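Local structure of methylmalonyl-CoA carboxyltransferase 12S subunit (1ON3) at residues E113-K118 with G141-E146; Q24-G29 with V80-V85. The protein transfers the carboxyl group of methylmalonyl-CoA to the biotin of the 1.3S subunit, serving as the homohexameric core of transcarboxylase. All coordinates share one frame; numbering follows the deposited sequence.

Contact 1: residues E113-K118 with G141-E146. With MCA (methylmalonyl-coenzyme A), chain T.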
loop_
_atom_site.group_PDB
_atom_site.type_symbol
_atom_site.label_atom_id
_atom_site.label_comp_id
_atom_site.label_asym_id
_atom_site.label_seq_id
_atom_site.Cartn_x
_atom_site.Cartn_y
_atom_site.Cartn_z
ATOM N N GLU E 113 -36.211 12.953 -11.596
ATOM C CA GLU E 113 -35.419 12.182 -10.659
ATOM C C GLU E 113 -34.780 10.993 -11.393
ATOM O O GLU E 113 -33.599 10.702 -11.214
ATOM C CB GLU E 113 -36.337 11.716 -9.523
ATOM C CG GLU E 113 -35.995 10.397 -8.887
ATOM C CD GLU E 113 -37.104 9.914 -7.955
ATOM O OE1 GLU E 113 -37.021 10.178 -6.736
ATOM O OE2 GLU E 113 -38.064 9.283 -8.455
ATOM N N THR E 114 -35.557 10.313 -12.223
ATOM C CA THR E 114 -35.039 9.167 -12.955
ATOM C C THR E 114 -34.035 9.602 -14.012
ATOM O O THR E 114 -33.060 8.890 -14.262
ATOM C CB THR E 114 -36.174 8.349 -13.609
ATOM O OG1 THR E 114 -36.927 7.685 -12.585
ATOM C CG2 THR E 114 -35.605 7.302 -14.559
ATOM N N GLN E 115 -34.272 10.764 -14.627
ATOM C CA GLN E 115 -33.346 11.300 -15.625
ATOM C C GLN E 115 -31.975 11.483 -14.962
ATOM O O GLN E 115 -30.944 11.079 -15.508
ATOM C CB GLN E 115 -33.823 12.663 -16.156
ATOM C CG GLN E 115 -32.974 13.184 -17.318
ATOM C CD GLN E 115 -33.177 14.661 -17.594
ATOM O OE1 GLN E 115 -32.331 15.503 -17.241
ATOM N NE2 GLN E 115 -34.302 14.991 -18.213
ATOM N N SER E 116 -31.966 12.076 -13.776
ATOM C CA SER E 116 -30.703 12.291 -13.070
ATOM C C SER E 116 -30.064 10.981 -12.639
ATOM O O SER E 116 -28.840 10.870 -12.598
ATOM C CB SER E 116 -30.907 13.191 -11.850
ATOM O OG SER E 116 -31.130 14.541 -12.249
ATOM N N THR E 117 -30.879 9.992 -12.301
ATOM C CA THR E 117 -30.335 8.701 -11.903
ATOM C C THR E 117 -29.649 8.052 -13.104
ATOM O O THR E 117 -28.589 7.447 -12.954
ATOM C CB THR E 117 -31.440 7.777 -11.367
ATOM O OG1 THR E 117 -31.964 8.347 -10.163
ATOM C CG2 THR E 117 -30.890 6.391 -11.069
ATOM N N LYS E 118 -30.248 8.198 -14.288
ATOM C CA LYS E 118 -29.686 7.638 -15.523
ATOM C C LYS E 118 -28.313 8.261 -15.800
ATOM O O LYS E 118 -27.344 7.582 -16.182
ATOM C CB LYS E 118 -30.614 7.927 -16.720
ATOM C CG LYS E 118 -31.818 6.978 -16.866
ATOM C CD LYS E 118 -32.665 7.288 -18.103
ATOM C CE LYS E 118 -31.884 7.108 -19.388
ATOM N NZ LYS E 118 -32.742 7.323 -20.591
ATOM N N GLY E 141 -34.040 22.929 -15.956
ATOM C CA GLY E 141 -33.697 22.687 -14.558
ATOM C C GLY E 141 -34.403 21.495 -13.914
ATOM O O GLY E 141 -34.934 20.631 -14.603
ATOM N N ALA E 142 -34.415 21.439 -12.586
ATOM C CA ALA E 142 -35.068 20.328 -11.891
ATOM C C ALA E 142 -36.550 20.294 -12.269
ATOM O O ALA E 142 -37.209 21.331 -12.307
ATOM C CB ALA E 142 -34.910 20.485 -10.378
ATOM N N ARG E 143 -37.069 19.105 -12.569
ATOM C CA ARG E 143 -38.476 18.976 -12.952
ATOM C C ARG E 143 -39.338 19.381 -11.760
ATOM O O ARG E 143 -39.440 18.658 -10.762
ATOM C CB ARG E 143 -38.787 17.544 -13.364
ATOM C CG ARG E 143 -40.165 17.373 -14.017
ATOM C CD ARG E 143 -40.336 15.953 -14.543
ATOM N NE ARG E 143 -39.414 15.636 -15.635
ATOM C CZ ARG E 143 -39.118 14.396 -16.024
ATOM N NH1 ARG E 143 -39.660 13.351 -15.406
ATOM N NH2 ARG E 143 -38.305 14.197 -17.053
ATOM N N ILE E 144 -39.970 20.541 -11.883
ATOM C CA ILE E 144 -40.780 21.109 -10.813
ATOM C C ILE E 144 -41.923 20.266 -10.247
ATOM O O ILE E 144 -42.209 20.346 -9.044
ATOM C CB ILE E 144 -41.305 22.501 -11.244
ATOM C CG1 ILE E 144 -40.119 23.474 -11.387
ATOM C CG2 ILE E 144 -42.278 23.032 -10.226
ATOM C CD1 ILE E 144 -40.479 24.829 -12.037
ATOM N N GLN E 145 -42.575 19.470 -11.092
ATOM C CA GLN E 145 -43.674 18.618 -10.635
ATOM C C GLN E 145 -43.191 17.533 -9.664
ATOM O O GLN E 145 -43.985 16.982 -8.895
ATOM C CB GLN E 145 -44.368 17.922 -11.817
ATOM C CG GLN E 145 -45.149 18.829 -12.773
ATOM C CD GLN E 145 -44.333 19.272 -13.982
ATOM O OE1 GLN E 145 -44.890 19.586 -15.039
ATOM N NE2 GLN E 145 -43.017 19.308 -13.832
ATOM N N GLU E 146 -41.895 17.220 -9.708
ATOM C CA GLU E 146 -41.332 16.178 -8.843
ATOM C C GLU E 146 -40.764 16.679 -7.512
ATOM O O GLU E 146 -40.157 15.916 -6.759
ATOM C CB GLU E 146 -40.271 15.371 -9.617
ATOM C CG GLU E 146 -40.854 14.635 -10.814
ATOM C CD GLU E 146 -39.849 13.768 -11.536
ATOM O OE1 GLU E 146 -38.646 13.858 -11.209
ATOM O OE2 GLU E 146 -40.266 13.000 -12.434
HETATM C C8 MCA T . -39.353 24.078 -18.443
HETATM N N9 MCA T . -40.478 23.248 -18.424
HETATM C C4 MCA T . -40.463 22.677 -17.162
HETATM C C5 MCA T . -39.321 23.212 -16.519
HETATM N N7 MCA T . -38.643 24.090 -17.344
HETATM N N3 MCA T . -41.365 21.764 -16.615
HETATM C C2 MCA T . -41.034 21.410 -15.324
HETATM N N1 MCA T . -39.954 21.862 -14.602
HETATM C C6 MCA T . -39.065 22.771 -15.173
HETATM N N6 MCA T . -38.027 23.179 -14.435
HETATM C "C1'" MCA T . -41.428 22.977 -19.361
HETATM C "C2'" MCA T . -42.295 24.223 -19.570
HETATM O "O2'" MCA T . -43.336 24.282 -18.635
HETATM C "C3'" MCA T . -42.703 24.064 -21.014
HETATM O "O3'" MCA T . -43.882 23.283 -21.087
HETATM C "C4'" MCA T . -41.514 23.383 -21.716
HETATM O "O4'" MCA T . -40.795 22.709 -20.614
HETATM C "C5'" MCA T . -40.433 24.305 -22.409
HETATM O "O5'" MCA T . -40.760 25.451 -22.221
HETATM P P1 MCA T . -41.037 26.741 -22.651
HETATM O O11 MCA T . -41.463 27.594 -21.669
HETATM O O12 MCA T . -41.922 26.327 -23.562
HETATM O O6 MCA T . -39.742 27.552 -23.242
HETATM P P2 MCA T . -38.717 28.323 -23.602
HETATM O O21 MCA T . -39.663 29.316 -23.800
HETATM O O22 MCA T . -37.750 27.866 -24.517
HETATM O O7 MCA T . -38.015 28.672 -22.204
HETATM C CPB MCA T . -37.556 27.859 -21.449
HETATM C CPA MCA T . -36.928 28.111 -20.089
HETATM C CP7 MCA T . -38.271 28.184 -19.326
HETATM C CP9 MCA T . -35.958 29.317 -20.078
HETATM C CP8 MCA T . -36.110 26.850 -19.717
HETATM O OP3 MCA T . -38.959 27.153 -19.411
HETATM C CP6 MCA T . -38.317 28.409 -17.926
HETATM O OP2 MCA T . -37.716 29.448 -17.468
HETATM N NP2 MCA T . -39.004 27.443 -17.044
HETATM C CP5 MCA T . -38.443 27.351 -15.738
HETATM C CP4 MCA T . -37.237 27.468 -14.978
HETATM C CP3 MCA T . -37.058 27.102 -13.583
HETATM O OP1 MCA T . -38.036 27.748 -12.898
HETATM N NP1 MCA T . -36.129 26.275 -12.804
HETATM C CP2 MCA T . -36.467 26.277 -11.407
HETATM C CP1 MCA T . -35.591 25.289 -10.763
HETATM P P3 MCA T . -45.020 22.784 -22.168
HETATM O O31 MCA T . -45.482 24.206 -22.268
HETATM O O32 MCA T . -45.998 21.915 -21.431
HETATM O O33 MCA T . -44.593 22.266 -23.518
HETATM S S MCA T . -35.754 25.103 -9.251
HETATM C CS1 MCA T . -34.539 24.045 -9.537
HETATM O OS1 MCA T . -33.902 23.673 -10.563
HETATM C CS2 MCA T . -33.495 24.306 -8.636
HETATM C CS3 MCA T . -33.134 23.317 -7.832
HETATM C CS4 MCA T . -32.503 25.471 -8.348
HETATM O OS4 MCA T . -31.988 25.629 -7.240
HETATM O OS5 MCA T . -32.288 26.210 -9.299
HETATM O O HOH W 1 -38.512 11.208 -12.999
#
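The start of helix 113-129 meets the loop that follows strand 133-139 at E113 and E146, whose CA atoms lie 7.4 Å apart. E146 reaches the helix with an extended chain, its CG beside its backbone N and anti to the carbonyl carbon (chi1 -63°). OE1 accepts the amide of E113 through its syn lone pair (E113 N to E146 OE1 2.6 Å, 159° at the hydrogen). The other oxygen accepts a hydrogen bond from a water whose O lies 2.6 Å from E146 OE2, and that water accepts from T114 N, so one carboxylate receives the first helix amides directly and through solvent. Such a position at a helix N-terminus should stabilise its charge. OE2 is also held by T70 OG1 and, weakly, by R143 NH1 at 3.1 Å, though R143 NH1 pairs chiefly with D83 OD2 in a salt bridge. Q115 NE2 stands obliquely to the R143 guanidinium, 4.2 Å from NH2, and donates to D83 O. E113 turns its carboxylate to R69 of a neighbouring subunit. As in the crotonase superfamily, the loop binds the acyl-CoA with its backbone. A142 N donates to the thioester oxygen OS1 of methylmalonyl-CoA (3.1 Å), an N-H placement consistent with one arm of an oxyanion hole. Ligand N6 donates to A142 O. I144 N points almost straight at adenine N1 (3.0 Å, 171°), while I144 CG1 packs against the adenine near N1 and N6.

Contact 2: residues Q24-G29 with V80-V85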
loop_
_atom_site.group_PDB
_atom_site.type_symbol
_atom_site.label_atom_id
_atom_site.label_comp_id
_atom_site.label_asym_id
_atom_site.label_seq_id
_atom_site.Cartn_x
_atom_site.Cartn_y
_atom_site.Cartn_z
ATOM N N GLN E 24 -38.759 2.990 -31.735
ATOM C CA GLN E 24 -38.894 4.100 -32.669
ATOM C C GLN E 24 -39.684 5.245 -32.036
ATOM O O GLN E 24 -39.370 6.416 -32.245
ATOM C CB GLN E 24 -39.581 3.627 -33.956
ATOM C CG GLN E 24 -39.329 4.529 -35.151
ATOM C CD GLN E 24 -40.116 5.829 -35.101
ATOM O OE1 GLN E 24 -39.801 6.785 -35.816
ATOM N NE2 GLN E 24 -41.155 5.866 -34.271
ATOM N N VAL E 25 -40.705 4.910 -31.257
ATOM C CA VAL E 25 -41.502 5.940 -30.600
ATOM C C VAL E 25 -40.685 6.677 -29.537
ATOM O O VAL E 25 -40.742 7.902 -29.441
ATOM C CB VAL E 25 -42.757 5.340 -29.943
ATOM C CG1 VAL E 25 -43.439 6.379 -29.053
ATOM C CG2 VAL E 25 -43.715 4.869 -31.028
ATOM N N ILE E 26 -39.930 5.935 -28.733
ATOM C CA ILE E 26 -39.121 6.583 -27.711
ATOM C C ILE E 26 -38.165 7.574 -28.361
ATOM O O ILE E 26 -38.027 8.713 -27.909
ATOM C CB ILE E 26 -38.261 5.576 -26.917
ATOM C CG1 ILE E 26 -39.150 4.587 -26.162
ATOM C CG2 ILE E 26 -37.387 6.326 -25.920
ATOM C CD1 ILE E 26 -39.959 5.214 -25.060
ATOM N N GLU E 27 -37.505 7.133 -29.422
ATOM C CA GLU E 27 -36.531 7.973 -30.098
ATOM C C GLU E 27 -37.152 9.217 -30.720
ATOM O O GLU E 27 -36.451 10.187 -31.001
ATOM C CB GLU E 27 -35.782 7.144 -31.145
ATOM C CG GLU E 27 -35.260 5.826 -30.573
ATOM C CD GLU E 27 -34.341 5.072 -31.513
ATOM O OE1 GLU E 27 -34.465 5.251 -32.743
ATOM O OE2 GLU E 27 -33.505 4.284 -31.017
ATOM N N ALA E 28 -38.465 9.194 -30.929
ATOM C CA ALA E 28 -39.149 10.350 -31.507
ATOM C C ALA E 28 -39.186 11.475 -30.476
ATOM O O ALA E 28 -39.535 12.612 -30.792
ATOM C CB ALA E 28 -40.581 9.973 -31.944
ATOM N N GLY E 29 -38.811 11.155 -29.241
ATOM C CA GLY E 29 -38.803 12.159 -28.195
ATOM C C GLY E 29 -40.123 12.886 -28.039
ATOM O O GLY E 29 -41.174 12.259 -27.962
ATOM N N VAL E 80 -43.065 10.358 -20.781
ATOM C CA VAL E 80 -41.805 11.097 -20.870
ATOM C C VAL E 80 -40.698 10.176 -21.378
ATOM O O VAL E 80 -39.932 9.623 -20.588
ATOM C CB VAL E 80 -41.430 11.630 -19.461
ATOM C CG1 VAL E 80 -40.339 12.672 -19.545
ATOM C CG2 VAL E 80 -42.665 12.203 -18.782
ATOM N N PRO E 81 -40.588 10.015 -22.709
ATOM C CA PRO E 81 -39.576 9.152 -23.339
ATOM C C PRO E 81 -38.152 9.294 -22.766
ATOM O O PRO E 81 -37.593 10.393 -22.752
ATOM C CB PRO E 81 -39.643 9.561 -24.809
ATOM C CG PRO E 81 -41.090 9.964 -24.986
ATOM C CD PRO E 81 -41.365 10.754 -23.726
ATOM N N ALA E 82 -37.583 8.174 -22.312
ATOM C CA ALA E 82 -36.227 8.125 -21.748
ATOM C C ALA E 82 -36.044 9.066 -20.562
ATOM O O ALA E 82 -34.917 9.294 -20.094
ATOM C CB ALA E 82 -35.201 8.464 -22.841
ATOM N N ASP E 83 -37.170 9.546 -20.048
ATOM C CA ASP E 83 -37.235 10.539 -18.976
ATOM C C ASP E 83 -36.466 11.808 -19.354
ATOM O O ASP E 83 -35.975 12.544 -18.492
ATOM C CB ASP E 83 -36.742 10.047 -17.613
ATOM C CG ASP E 83 -37.428 10.802 -16.488
ATOM O OD1 ASP E 83 -36.874 11.000 -15.387
ATOM O OD2 ASP E 83 -38.573 11.217 -16.744
ATOM N N GLY E 84 -36.377 12.060 -20.654
ATOM C CA GLY E 84 -35.720 13.260 -21.127
ATOM C C GLY E 84 -34.209 13.256 -21.286
ATOM O O GLY E 84 -33.642 14.318 -21.501
ATOM N N VAL E 85 -33.547 12.107 -21.156
ATOM C CA VAL E 85 -32.097 12.077 -21.366
ATOM C C VAL E 85 -31.681 10.787 -22.075
ATOM O O VAL E 85 -32.196 9.703 -21.785
ATOM C CB VAL E 85 -31.310 12.217 -20.033
ATOM C CG1 VAL E 85 -31.346 10.900 -19.246
ATOM C CG2 VAL E 85 -29.850 12.632 -20.328
#
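Helix 12-27 rests its last turn, through I26, on P81 and A82 of the loop that leads into strand 85-92, with the CA atoms of I26 and P81 only 5.1 Å apart. The loop is built of consecutive tight turns. V80 to D83 form a type II turn with P81 at its second position, closed by D83 N to V80 O at 2.8 Å. The next turn is closed by G84 N to P81 O, and A82, D83 and G84 all take left-handed backbone angles, so the chain coils compactly just before the sheet begins. Along the helix, the contact starts at I26. Its CG2 methyl, which a chi1 of -63° swings away from the backbone N and toward the loop, does the touching, coming within 4.1 Å of P81 CB and 4.3 Å of A82 CB. The side chains of I26 and P81 cross obliquely, and the neighbouring A82 N is also near this methyl. The carbonyl of I26 takes part too: its oxygen accepts the amide of G29 at 2.9 Å and abuts the proline ring at CB, close to its mean plane, with P81 CB 3.6 Å from I26 O. No hydrogen bond joins the two segments, so the fit is one of apolar groups and backbone carbonyls. At G29 the chain leaves helical angles with positive phi (54°), and its carbonyl O comes up to the CG corner of the same ring, placing G29 O 3.8 Å from P81 CG.

How the contacts relate
The two contacts lie with centres about 15 Å apart in the N-terminal half and are joined mainly through residues 80-85. D83, in the turn of contact 2, forms a salt bridge from OD2 to R143 NH1 of contact 1 at 2.7 Å, while its OD1 packs against T114 CB. V85 O probably accepts a hydrogen bond from K118 NZ, also at 2.7 Å, and its side chain touches Q115. The turn thus lies between helix 12-27 and the loop that holds methylmalonyl-CoA. Contact 1 supplies first-shell atoms to the ligand; contact 2 is more remote, with the P81 side chain about 12 Å from the coenzyme.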